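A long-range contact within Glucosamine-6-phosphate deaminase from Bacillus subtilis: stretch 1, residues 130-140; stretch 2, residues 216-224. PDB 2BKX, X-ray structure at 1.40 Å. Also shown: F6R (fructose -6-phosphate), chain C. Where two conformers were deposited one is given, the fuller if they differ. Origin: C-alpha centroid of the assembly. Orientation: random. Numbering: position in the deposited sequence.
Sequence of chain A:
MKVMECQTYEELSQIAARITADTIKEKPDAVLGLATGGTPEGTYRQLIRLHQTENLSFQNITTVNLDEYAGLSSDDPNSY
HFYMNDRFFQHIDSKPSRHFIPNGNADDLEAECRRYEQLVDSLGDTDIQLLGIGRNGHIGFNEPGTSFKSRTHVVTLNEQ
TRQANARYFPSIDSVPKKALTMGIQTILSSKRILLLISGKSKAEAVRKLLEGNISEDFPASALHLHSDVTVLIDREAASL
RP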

# COMPACT_ATOMS: atom_id res chain seq x y z
N LEU A 130 -3.47 -2.47 -3.51
CA LEU A 130 -3.90 -1.96 -2.23
C LEU A 130 -3.08 -0.72 -1.85
O LEU A 130 -1.86 -0.68 -2.04
CB LEU A 130 -3.74 -3.03 -1.15
CG LEU A 130 -4.45 -4.38 -1.13
CD1 LEU A 130 -4.20 -5.12 0.21
CD2 LEU A 130 -5.86 -4.18 -1.37
N LEU A 131 -3.76 0.29 -1.33
CA LEU A 131 -3.13 1.52 -0.89
C LEU A 131 -3.69 1.91 0.47
O LEU A 131 -4.83 1.60 0.81
CB LEU A 131 -3.48 2.70 -1.82
CG LEU A 131 -3.03 2.62 -3.23
CD1 LEU A 131 -3.53 3.84 -4.02
CD2 LEU A 131 -1.50 2.52 -3.33
N GLY A 132 -2.86 2.61 1.22
CA GLY A 132 -3.37 3.47 2.30
C GLY A 132 -3.16 4.93 1.91
O GLY A 132 -2.78 5.22 0.76
N ILE A 133 -3.43 5.84 2.82
CA ILE A 133 -3.26 7.28 2.57
C ILE A 133 -2.55 7.91 3.74
O ILE A 133 -2.87 7.63 4.89
CB ILE A 133 -4.62 7.98 2.28
CG1 ILE A 133 -4.42 9.34 1.65
CG2 ILE A 133 -5.51 8.06 3.51
CD1 ILE A 133 -5.67 9.95 1.04
N GLY A 134 -1.59 8.75 3.45
CA GLY A 134 -0.95 9.50 4.50
C GLY A 134 -1.86 10.57 5.03
O GLY A 134 -2.82 11.00 4.37
N ARG A 135 -1.49 11.10 6.19
CA ARG A 135 -2.22 12.20 6.75
C ARG A 135 -2.22 13.39 5.80
O ARG A 135 -3.16 14.20 5.81
CB ARG A 135 -1.62 12.62 8.12
CG ARG A 135 -1.72 11.57 9.19
CD ARG A 135 -0.93 11.99 10.44
NE ARG A 135 -0.98 10.93 11.44
CZ ARG A 135 -0.39 10.94 12.63
NH1 ARG A 135 -0.53 9.88 13.42
NH2 ARG A 135 0.31 11.99 13.05
N ASN A 136 -1.16 13.50 4.99
CA ASN A 136 -0.97 14.54 4.01
C ASN A 136 -1.37 14.15 2.58
O ASN A 136 -1.03 14.83 1.62
CB ASN A 136 0.50 15.00 3.98
CG ASN A 136 1.45 13.90 3.58
OD1 ASN A 136 1.03 12.78 3.28
ND2 ASN A 136 2.74 14.22 3.54
N GLY A 137 -2.07 13.02 2.43
CA GLY A 137 -2.48 12.57 1.12
C GLY A 137 -1.47 11.75 0.34
O GLY A 137 -1.76 11.36 -0.78
N HIS A 138 -0.33 11.41 0.94
CA HIS A 138 0.60 10.57 0.21
C HIS A 138 -0.00 9.22 -0.11
O HIS A 138 -0.84 8.71 0.61
CB HIS A 138 1.99 10.46 0.85
CG HIS A 138 2.11 9.65 2.11
ND1 HIS A 138 2.86 10.10 3.16
CD2 HIS A 138 1.66 8.43 2.47
CE1 HIS A 138 2.86 9.19 4.12
NE2 HIS A 138 2.15 8.16 3.72
N ILE A 139 0.47 8.64 -1.20
CA ILE A 139 0.20 7.25 -1.58
C ILE A 139 1.55 6.62 -1.86
O ILE A 139 2.44 7.26 -2.40
CB ILE A 139 -0.81 7.09 -2.73
CG1 ILE A 139 -0.39 7.87 -3.97
CG2 ILE A 139 -2.20 7.52 -2.26
CD1 ILE A 139 -1.24 7.61 -5.23
N GLY A 140 1.74 5.39 -1.45
CA GLY A 140 3.09 4.89 -1.23
C GLY A 140 3.83 5.89 -0.35
O GLY A 140 3.24 6.42 0.59
N GLU A 216 -0.73 17.94 -7.59
CA GLU A 216 0.43 17.29 -6.99
C GLU A 216 0.58 17.58 -5.51
O GLU A 216 1.25 16.83 -4.81
CB GLU A 216 1.74 17.68 -7.68
CG GLU A 216 1.87 17.24 -9.10
CD GLU A 216 3.25 17.59 -9.66
OE1 GLU A 216 4.24 17.91 -8.91
OE2 GLU A 216 3.39 17.51 -10.88
N ASP A 217 -0.06 18.65 -5.01
CA ASP A 217 0.04 18.96 -3.60
C ASP A 217 -0.69 17.92 -2.74
O ASP A 217 -0.43 17.83 -1.54
CB ASP A 217 -0.51 20.37 -3.30
CG ASP A 217 -0.12 20.88 -1.90
OD1 ASP A 217 1.09 20.90 -1.56
OD2 ASP A 217 -1.03 21.25 -1.13
N PHE A 218 -1.59 17.14 -3.34
CA PHE A 218 -2.32 16.07 -2.64
C PHE A 218 -2.25 14.78 -3.47
O PHE A 218 -3.07 14.55 -4.37
CB PHE A 218 -3.77 16.50 -2.42
CG PHE A 218 -4.49 15.65 -1.44
CD1 PHE A 218 -4.24 15.76 -0.10
CD2 PHE A 218 -5.43 14.72 -1.89
CE1 PHE A 218 -4.89 14.96 0.80
CE2 PHE A 218 -6.06 13.89 -1.01
CZ PHE A 218 -5.79 13.98 0.32
N PRO A 219 -1.19 13.97 -3.25
CA PRO A 219 -0.88 12.86 -4.15
C PRO A 219 -2.04 11.93 -4.47
O PRO A 219 -2.21 11.49 -5.60
CB PRO A 219 0.29 12.15 -3.44
CG PRO A 219 0.97 13.25 -2.68
CD PRO A 219 -0.10 14.19 -2.26
N ALA A 220 -2.86 11.63 -3.46
CA ALA A 220 -3.96 10.69 -3.66
C ALA A 220 -4.98 11.21 -4.71
O ALA A 220 -5.78 10.44 -5.22
CB ALA A 220 -4.67 10.41 -2.36
N SER A 221 -4.97 12.50 -4.98
CA SER A 221 -5.86 13.06 -5.98
C SER A 221 -5.59 12.54 -7.37
O SER A 221 -6.47 12.60 -8.23
CB SER A 221 -5.80 14.60 -5.97
OG SER A 221 -4.65 15.12 -6.57
N ALA A 222 -4.40 11.98 -7.61
CA ALA A 222 -4.12 11.30 -8.86
C ALA A 222 -5.13 10.18 -9.13
O ALA A 222 -5.38 9.79 -10.27
CB ALA A 222 -2.72 10.72 -8.85
N LEU A 223 -5.69 9.61 -8.08
CA LEU A 223 -6.63 8.51 -8.24
C LEU A 223 -7.92 8.92 -8.93
O LEU A 223 -8.65 8.06 -9.43
CB LEU A 223 -6.95 7.93 -6.86
CG LEU A 223 -5.74 7.31 -6.14
CD1 LEU A 223 -6.14 6.81 -4.78
CD2 LEU A 223 -5.06 6.20 -6.95
N HIS A 224 -8.23 10.21 -8.98
CA HIS A 224 -9.38 10.67 -9.76
C HIS A 224 -9.16 10.43 -11.27
O HIS A 224 -10.14 10.49 -12.04
CB HIS A 224 -9.65 12.14 -9.54
CG HIS A 224 -10.09 12.47 -8.15
ND1 HIS A 224 -11.29 12.04 -7.64
CD2 HIS A 224 -9.50 13.19 -7.17
CE1 HIS A 224 -11.41 12.46 -6.40
NE2 HIS A 224 -10.34 13.16 -6.08
C1 F6R C . 1.94 1.61 2.77
C2 F6R C . 2.27 3.02 2.29
C3 F6R C . 1.88 4.32 3.01
C4 F6R C . 0.78 4.13 4.07
C5 F6R C . 0.37 5.43 4.76
C6 F6R C . -0.68 5.19 5.83
O1 F6R C . 2.76 0.62 2.13
O2 F6R C . 2.86 3.10 1.24
O3 F6R C . 1.36 5.21 2.05
O4 F6R C . -0.36 3.56 3.43
O5 F6R C . 1.49 6.11 5.30
O6 F6R C . -0.09 4.41 6.88
P F6R C . -1.03 3.80 8.02
O1P F6R C . -1.86 2.73 7.37
O2P F6R C . -1.89 4.94 8.50
O3P F6R C . -0.12 3.25 9.07
O HOH W 1 -1.08 17.52 1.15

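Segments distant in sequence can join through a single backbone hydrogen bond set among apolar side chains, and this deaminase gives a compact example, with 392 Å² buried between the stretches, both sides summed. Ile 139, which covers the most surface, leaves its backbone sideways to the second stretch, but with chi1 at p and chi2 at t its end comes nearer. Ile 139 CG2 lies 3.8 Å from Ala 220 CB, and Ile 139 CD1 lies 4.4 Å from Leu 223 CD2. Leu 131 CD1 extends this apolar layer, 4.0 Å from Leu 223 CD1.

Pro 219, next in area, opens the 3-10 segment. Its ring packs against backbone: Pro 219 CB lies 3.4 Å from Gly 137 O, and Pro 219 CG 4.0 Å from His 138 CA. A proline suits this first turn, where its missing N-H costs no hydrogen bond. The next residue supplies the donor: Ala 220 N bonds to Gly 137 O at 2.9 Å, and the small Ala 220 CB packs 3.6 Å from Ile 133 CD1.

Gly 137 closes a type I turn, and its CA lies over one face of the Phe 218 ring. A CB here would clash with Phe 218 CE1 and be jammed against the preceding carbonyl O, so glycine fits on two counts. One water donates to both Asn 136 O and Asp 217 O, bridging two carbonyls that cannot bond each other.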